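Side-chain contacts in tRNA-splicing ligase RtcB (Thermus thermophilus, PDB 2EPG), which probably joins RNA ends by a GTP- and manganese-dependent reaction, linking a 3'-phosphate or 2',3'-cyclic phosphate end to a 5'-hydroxyl end: residues A[194-199]-A[257-262]; A[262-267]-A[291-296]. All blocks are in the same frame, centred on the assembly; numbering follows the deposited sequence.

Interaction 1. Residues A[194-199]-A[257-262]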
loop_
_atom_site.group_PDB
_atom_site.type_symbol
_atom_site.label_atom_id
_atom_site.label_comp_id
_atom_site.label_asym_id
_atom_site.label_seq_id
_atom_site.Cartn_x
_atom_site.Cartn_y
_atom_site.Cartn_z
ATOM N N LYS A 194 -14.895 17.312 4.161
ATOM C CA LYS A 194 -14.012 17.710 3.067
ATOM C C LYS A 194 -14.093 16.746 1.886
ATOM O O LYS A 194 -13.451 16.947 0.852
ATOM C CB LYS A 194 -12.575 17.799 3.582
ATOM C CG LYS A 194 -12.445 18.567 4.905
ATOM C CD LYS A 194 -12.879 20.028 4.766
ATOM C CE LYS A 194 -12.684 20.788 6.070
ATOM N NZ LYS A 194 -12.652 22.252 5.830
ATOM N N VAL A 195 -14.879 15.690 2.043
ATOM C CA VAL A 195 -15.065 14.704 0.973
ATOM C C VAL A 195 -16.299 15.149 0.182
ATOM O O VAL A 195 -17.366 15.350 0.761
ATOM C CB VAL A 195 -15.296 13.302 1.571
ATOM C CG1 VAL A 195 -15.632 12.295 0.466
ATOM C CG2 VAL A 195 -14.060 12.868 2.345
ATOM N N SER A 196 -16.154 15.304 -1.131
ATOM C CA SER A 196 -17.265 15.764 -1.972
ATOM C C SER A 196 -18.419 14.786 -1.996
ATOM O O SER A 196 -18.237 13.587 -1.761
ATOM C CB SER A 196 -16.791 16.017 -3.409
ATOM O OG SER A 196 -16.624 14.805 -4.116
ATOM N N GLU A 197 -19.611 15.302 -2.282
ATOM C CA GLU A 197 -20.809 14.469 -2.342
ATOM C C GLU A 197 -20.591 13.373 -3.348
ATOM O O GLU A 197 -20.949 12.225 -3.119
ATOM C CB GLU A 197 -22.027 15.272 -2.803
ATOM C CG GLU A 197 -22.370 16.464 -1.959
ATOM C CD GLU A 197 -23.654 17.101 -2.425
ATOM O OE1 GLU A 197 -24.709 16.459 -2.261
ATOM O OE2 GLU A 197 -23.611 18.227 -2.966
ATOM N N ARG A 198 -20.013 13.748 -4.483
ATOM C CA ARG A 198 -19.751 12.806 -5.553
ATOM C C ARG A 198 -18.840 11.662 -5.093
ATOM O O ARG A 198 -19.100 10.494 -5.398
ATOM C CB ARG A 198 -19.126 13.546 -6.729
ATOM C CG ARG A 198 -18.752 12.667 -7.888
ATOM C CD ARG A 198 -18.233 13.520 -9.024
ATOM N NE ARG A 198 -17.822 12.718 -10.169
ATOM C CZ ARG A 198 -17.521 13.235 -11.356
ATOM N NH1 ARG A 198 -17.150 12.444 -12.355
ATOM N NH2 ARG A 198 -17.611 14.545 -11.545
ATOM N N ALA A 199 -17.773 11.992 -4.369
ATOM C CA ALA A 199 -16.858 10.962 -3.886
ATOM C C ALA A 199 -17.578 10.076 -2.880
ATOM O O ALA A 199 -17.473 8.859 -2.916
ATOM C CB ALA A 199 -15.634 11.609 -3.244
ATOM N N CYS A 257 -9.089 12.513 -5.215
ATOM C CA CYS A 257 -7.852 12.940 -5.851
ATOM C C CYS A 257 -8.182 13.933 -6.959
ATOM O O CYS A 257 -7.550 14.984 -7.082
ATOM C CB CYS A 257 -7.091 11.735 -6.426
ATOM S SG CYS A 257 -5.485 12.142 -7.216
ATOM N N GLN A 258 -9.188 13.593 -7.756
ATOM C CA GLN A 258 -9.631 14.435 -8.868
ATOM C C GLN A 258 -10.132 15.790 -8.386
ATOM O O GLN A 258 -9.759 16.823 -8.927
ATOM C CB GLN A 258 -10.744 13.734 -9.646
ATOM C CG GLN A 258 -11.345 14.579 -10.753
ATOM C CD GLN A 258 -10.411 14.748 -11.938
ATOM O OE1 GLN A 258 -10.121 13.785 -12.652
ATOM N NE2 GLN A 258 -9.929 15.973 -12.152
ATOM N N ASP A 259 -10.977 15.773 -7.362
ATOM C CA ASP A 259 -11.541 16.994 -6.791
ATOM C C ASP A 259 -10.453 17.966 -6.363
ATOM O O ASP A 259 -10.542 19.165 -6.628
ATOM C CB ASP A 259 -12.402 16.673 -5.566
ATOM C CG ASP A 259 -13.670 15.902 -5.905
ATOM O OD1 ASP A 259 -14.293 15.359 -4.967
ATOM O OD2 ASP A 259 -14.054 15.844 -7.093
ATOM N N TYR A 260 -9.422 17.456 -5.698
ATOM C CA TYR A 260 -8.361 18.326 -5.211
ATOM C C TYR A 260 -7.271 18.711 -6.188
ATOM O O TYR A 260 -6.693 19.782 -6.056
ATOM C CB TYR A 260 -7.765 17.759 -3.920
ATOM C CG TYR A 260 -8.692 17.987 -2.740
ATOM C CD1 TYR A 260 -9.633 17.029 -2.372
ATOM C CD2 TYR A 260 -8.685 19.206 -2.055
ATOM C CE1 TYR A 260 -10.552 17.276 -1.354
ATOM C CE2 TYR A 260 -9.596 19.473 -1.039
ATOM C CZ TYR A 260 -10.527 18.504 -0.697
ATOM O OH TYR A 260 -11.433 18.769 0.289
ATOM N N VAL A 261 -6.976 17.858 -7.161
ATOM C CA VAL A 261 -5.966 18.224 -8.141
ATOM C C VAL A 261 -6.467 19.503 -8.814
ATOM O O VAL A 261 -5.744 20.505 -8.873
ATOM C CB VAL A 261 -5.778 17.150 -9.244
ATOM C CG1 VAL A 261 -4.982 17.740 -10.403
ATOM C CG2 VAL A 261 -5.046 15.939 -8.686
ATOM N N GLU A 262 -7.706 19.472 -9.307
ATOM C CA GLU A 262 -8.256 20.641 -9.982
ATOM C C GLU A 262 -8.431 21.822 -9.045
ATOM O O GLU A 262 -8.234 22.963 -9.448
ATOM C CB GLU A 262 -9.574 20.308 -10.705
ATOM C CG GLU A 262 -10.527 19.384 -9.980
ATOM C CD GLU A 262 -11.694 18.951 -10.873
ATOM O OE1 GLU A 262 -11.455 18.238 -11.880
ATOM O OE2 GLU A 262 -12.852 19.326 -10.570
HETATM O O HOH W 1 -13.486 15.476 -2.521
#
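The edge of the Tyr260 ring faces the backbone of Lys194, whose carbonyl oxygen lies near the ring plane. There Tyr260 OH donates to Lys194 O over 2.8 Å, in the carbonyl plane and on a lone pair, at a C=O...donor angle of 131°. Tyr260 OH also rests 3.6 Å from Lys194 CB. Around the same ring, helix 288-321 supplies Asp292, Ala296 and Tyr293, whose ring is steeply inclined to that of Tyr260. The other flat group, the Asp259 carboxylate, turns OD1 to Ser196. Ser196 OG donates a short 2.5 Å bond to Asp259 OD1, arriving on the syn side and 20° out of the carboxylate plane. A water adds a second grip: it donates to Asp259 OD1 over 2.6 Å and accepts from Ser196 N. The carboxylate is thus fixed directly to the side chain and, through the water, to the backbone N of Ser196, while its OD2 takes a bond from Gln255 NE2, one turn earlier on its own helix. Ser196 is the N-cap of helix 197-203. With chi1 at 77°, Ser196 OG is tucked over the backbone, where it can accept the capping bond from Ala199 N at 3.0 Å and still donate its own hydrogen to Asp259 OD1. The acidic group lies beside the N-terminal end of this helix, whose dipole would probably help to stabilise the negative charge. Beyond the cap, Ala199 CB stands 4.3 Å from Asp259 OD1; its side chain is about 12 Å from that of Asp106, a predicted manganese ligand. The Lys194 chain bends at chi2 and carries NZ to Asp292 on helix 288-321, in a salt bridge.

Interaction 2. Residues A[262-267]-A[291-296]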
loop_
_atom_site.group_PDB
_atom_site.type_symbol
_atom_site.label_atom_id
_atom_site.label_comp_id
_atom_site.label_asym_id
_atom_site.label_seq_id
_atom_site.Cartn_x
_atom_site.Cartn_y
_atom_site.Cartn_z
ATOM N N GLU A 262 -7.706 19.472 -9.307
ATOM C CA GLU A 262 -8.256 20.641 -9.982
ATOM C C GLU A 262 -8.431 21.822 -9.045
ATOM O O GLU A 262 -8.234 22.963 -9.448
ATOM C CB GLU A 262 -9.574 20.308 -10.705
ATOM C CG GLU A 262 -10.527 19.384 -9.980
ATOM C CD GLU A 262 -11.694 18.951 -10.873
ATOM O OE1 GLU A 262 -11.455 18.238 -11.880
ATOM O OE2 GLU A 262 -12.852 19.326 -10.570
ATOM N N ARG A 263 -8.776 21.561 -7.790
ATOM C CA ARG A 263 -8.916 22.650 -6.844
ATOM C C ARG A 263 -7.526 23.254 -6.595
ATOM O O ARG A 263 -7.392 24.470 -6.464
ATOM C CB ARG A 263 -9.533 22.157 -5.531
ATOM C CG ARG A 263 -9.718 23.276 -4.511
ATOM C CD ARG A 263 -10.455 22.850 -3.246
ATOM N NE ARG A 263 -10.495 23.967 -2.299
ATOM C CZ ARG A 263 -10.797 23.868 -1.008
ATOM N NH1 ARG A 263 -10.796 24.957 -0.253
ATOM N NH2 ARG A 263 -11.100 22.693 -0.472
ATOM N N PHE A 264 -6.495 22.406 -6.549
ATOM C CA PHE A 264 -5.109 22.859 -6.329
ATOM C C PHE A 264 -4.542 23.605 -7.532
ATOM O O PHE A 264 -3.661 24.454 -7.393
ATOM C CB PHE A 264 -4.178 21.673 -6.031
ATOM C CG PHE A 264 -4.204 21.202 -4.602
ATOM C CD1 PHE A 264 -5.283 21.497 -3.767
ATOM C CD2 PHE A 264 -3.169 20.413 -4.105
ATOM C CE1 PHE A 264 -5.334 21.006 -2.454
ATOM C CE2 PHE A 264 -3.210 19.916 -2.793
ATOM C CZ PHE A 264 -4.292 20.210 -1.969
ATOM N N LEU A 265 -5.026 23.269 -8.719
ATOM C CA LEU A 265 -4.550 23.931 -9.918
ATOM C C LEU A 265 -5.103 25.353 -9.964
ATOM O O LEU A 265 -4.378 26.303 -10.270
ATOM C CB LEU A 265 -4.993 23.150 -11.159
ATOM C CG LEU A 265 -4.281 21.814 -11.412
ATOM C CD1 LEU A 265 -5.075 20.987 -12.421
ATOM C CD2 LEU A 265 -2.857 22.075 -11.907
ATOM N N LYS A 266 -6.381 25.491 -9.621
ATOM C CA LYS A 266 -7.057 26.784 -9.656
ATOM C C LYS A 266 -6.837 27.654 -8.428
ATOM O O LYS A 266 -7.675 28.493 -8.106
ATOM C CB LYS A 266 -8.559 26.573 -9.869
ATOM C CG LYS A 266 -9.252 27.728 -10.589
ATOM C CD LYS A 266 -10.643 27.324 -11.073
ATOM C CE LYS A 266 -11.173 28.281 -12.141
ATOM N NZ LYS A 266 -11.314 29.677 -11.645
ATOM N N VAL A 267 -5.713 27.464 -7.744
ATOM C CA VAL A 267 -5.408 28.259 -6.562
ATOM C C VAL A 267 -3.899 28.339 -6.402
ATOM O O VAL A 267 -3.392 29.012 -5.505
ATOM C CB VAL A 267 -6.038 27.638 -5.285
ATOM C CG1 VAL A 267 -5.200 26.453 -4.793
ATOM C CG2 VAL A 267 -6.171 28.692 -4.209
ATOM N N GLN A 291 -4.790 21.628 3.808
ATOM C CA GLN A 291 -5.428 21.018 4.968
ATOM C C GLN A 291 -6.677 20.240 4.596
ATOM O O GLN A 291 -6.926 19.156 5.142
ATOM C CB GLN A 291 -5.801 22.096 5.983
ATOM C CG GLN A 291 -4.615 22.680 6.727
ATOM C CD GLN A 291 -4.045 21.695 7.725
ATOM O OE1 GLN A 291 -4.716 21.318 8.687
ATOM N NE2 GLN A 291 -2.814 21.255 7.492
ATOM N N ASP A 292 -7.476 20.784 3.676
ATOM C CA ASP A 292 -8.708 20.101 3.286
ATOM C C ASP A 292 -8.436 18.780 2.584
ATOM O O ASP A 292 -9.079 17.775 2.882
ATOM C CB ASP A 292 -9.558 20.991 2.388
ATOM C CG ASP A 292 -10.272 22.096 3.160
ATOM O OD1 ASP A 292 -10.931 22.921 2.509
ATOM O OD2 ASP A 292 -10.192 22.144 4.402
ATOM N N TYR A 293 -7.487 18.784 1.653
ATOM C CA TYR A 293 -7.148 17.566 0.924
ATOM C C TYR A 293 -6.638 16.502 1.884
ATOM O O TYR A 293 -7.004 15.321 1.779
ATOM C CB TYR A 293 -6.069 17.828 -0.141
ATOM C CG TYR A 293 -5.474 16.537 -0.699
ATOM C CD1 TYR A 293 -6.256 15.655 -1.454
ATOM C CD2 TYR A 293 -4.156 16.164 -0.405
ATOM C CE1 TYR A 293 -5.756 14.440 -1.899
ATOM C CE2 TYR A 293 -3.640 14.935 -0.843
ATOM C CZ TYR A 293 -4.446 14.076 -1.590
ATOM O OH TYR A 293 -3.955 12.846 -2.014
ATOM N N LEU A 294 -5.798 16.919 2.823
ATOM C CA LEU A 294 -5.237 15.978 3.783
ATOM C C LEU A 294 -6.354 15.351 4.599
ATOM O O LEU A 294 -6.331 14.148 4.861
ATOM C CB LEU A 294 -4.214 16.670 4.696
ATOM C CG LEU A 294 -2.817 16.833 4.072
ATOM C CD1 LEU A 294 -1.961 17.774 4.916
ATOM C CD2 LEU A 294 -2.150 15.462 3.956
ATOM N N GLN A 295 -7.348 16.155 4.980
ATOM C CA GLN A 295 -8.468 15.627 5.751
ATOM C C GLN A 295 -9.339 14.692 4.936
ATOM O O GLN A 295 -9.826 13.694 5.448
ATOM C CB GLN A 295 -9.316 16.768 6.309
ATOM C CG GLN A 295 -8.673 17.486 7.461
ATOM C CD GLN A 295 -9.338 18.825 7.734
ATOM O OE1 GLN A 295 -10.560 18.949 7.667
ATOM N NE2 GLN A 295 -8.537 19.825 8.055
ATOM N N ALA A 296 -9.544 15.020 3.666
ATOM C CA ALA A 296 -10.358 14.196 2.767
ATOM C C ALA A 296 -9.598 12.919 2.358
ATOM O O ALA A 296 -10.179 11.845 2.164
ATOM C CB ALA A 296 -10.729 15.015 1.518
#
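Arg263 and Asp292 form a salt bridge, with Arg263 NH2 donating to Asp292 OD1 over 3.0 Å at an N-H...acceptor angle of 153°. The oxygen lies near the guanidinium plane and is approached on its anti lone pair, the side away from OD2. Arg263 NH1 adds a weak bond to the same oxygen, Asp292 OD1, at 3.4 Å, so the two nitrogens share one acceptor instead of pairing off with both carboxylate oxygens; the two flat groups are tilted by roughly half a right angle. Arg263 reaches across with CG anti to the backbone N (chi1 -179°) and an extended chain from CG to NE. Asp292 OD2 has its own cation, Lys194, which leaves the carboxylate held between two positive charges and probably favours its ionised form. Next to this partly exposed bridge, buried Phe264 and Tyr293 meet. The contact is made by Phe264 CZ against Tyr293 CB, 3.5 Å apart, with Phe264 CE1 at 4.0 Å from Tyr293 CB. The ring planes stand at 76° and their centroids are 5.8 Å apart, an oblique pairing. Helix 250-265, near its C-terminal end, is thereby joined to helix 288-321, which also packs Glu289 against Arg263 and Phe264, while both aromatic side chains rest on Val98 of strand 97-98.

How the interactions relate
Interactions 1 and 2 use successive turns of helix 250-265, which meets the capped start of helix 197-203 in the first and helix 288-321 in the second. Their centres are about 8 Å apart, and each is partly buried. Interaction 1 is mainly polar, built on hydroxyls, one carboxylate, a backbone carbonyl and a water; interaction 2 divides into an ionic pair toward the surface and an apolar aromatic contact in the interior. The two are in direct touch: they share the Asp292 carboxylate, one oxygen serving each neighbour, and Tyr260 CE2 packs 3.5 Å from Tyr293 N. Helix 288-321 therefore borders both contacts, reaching interaction 1 through the residues just before helix 197-203 and through Tyr260.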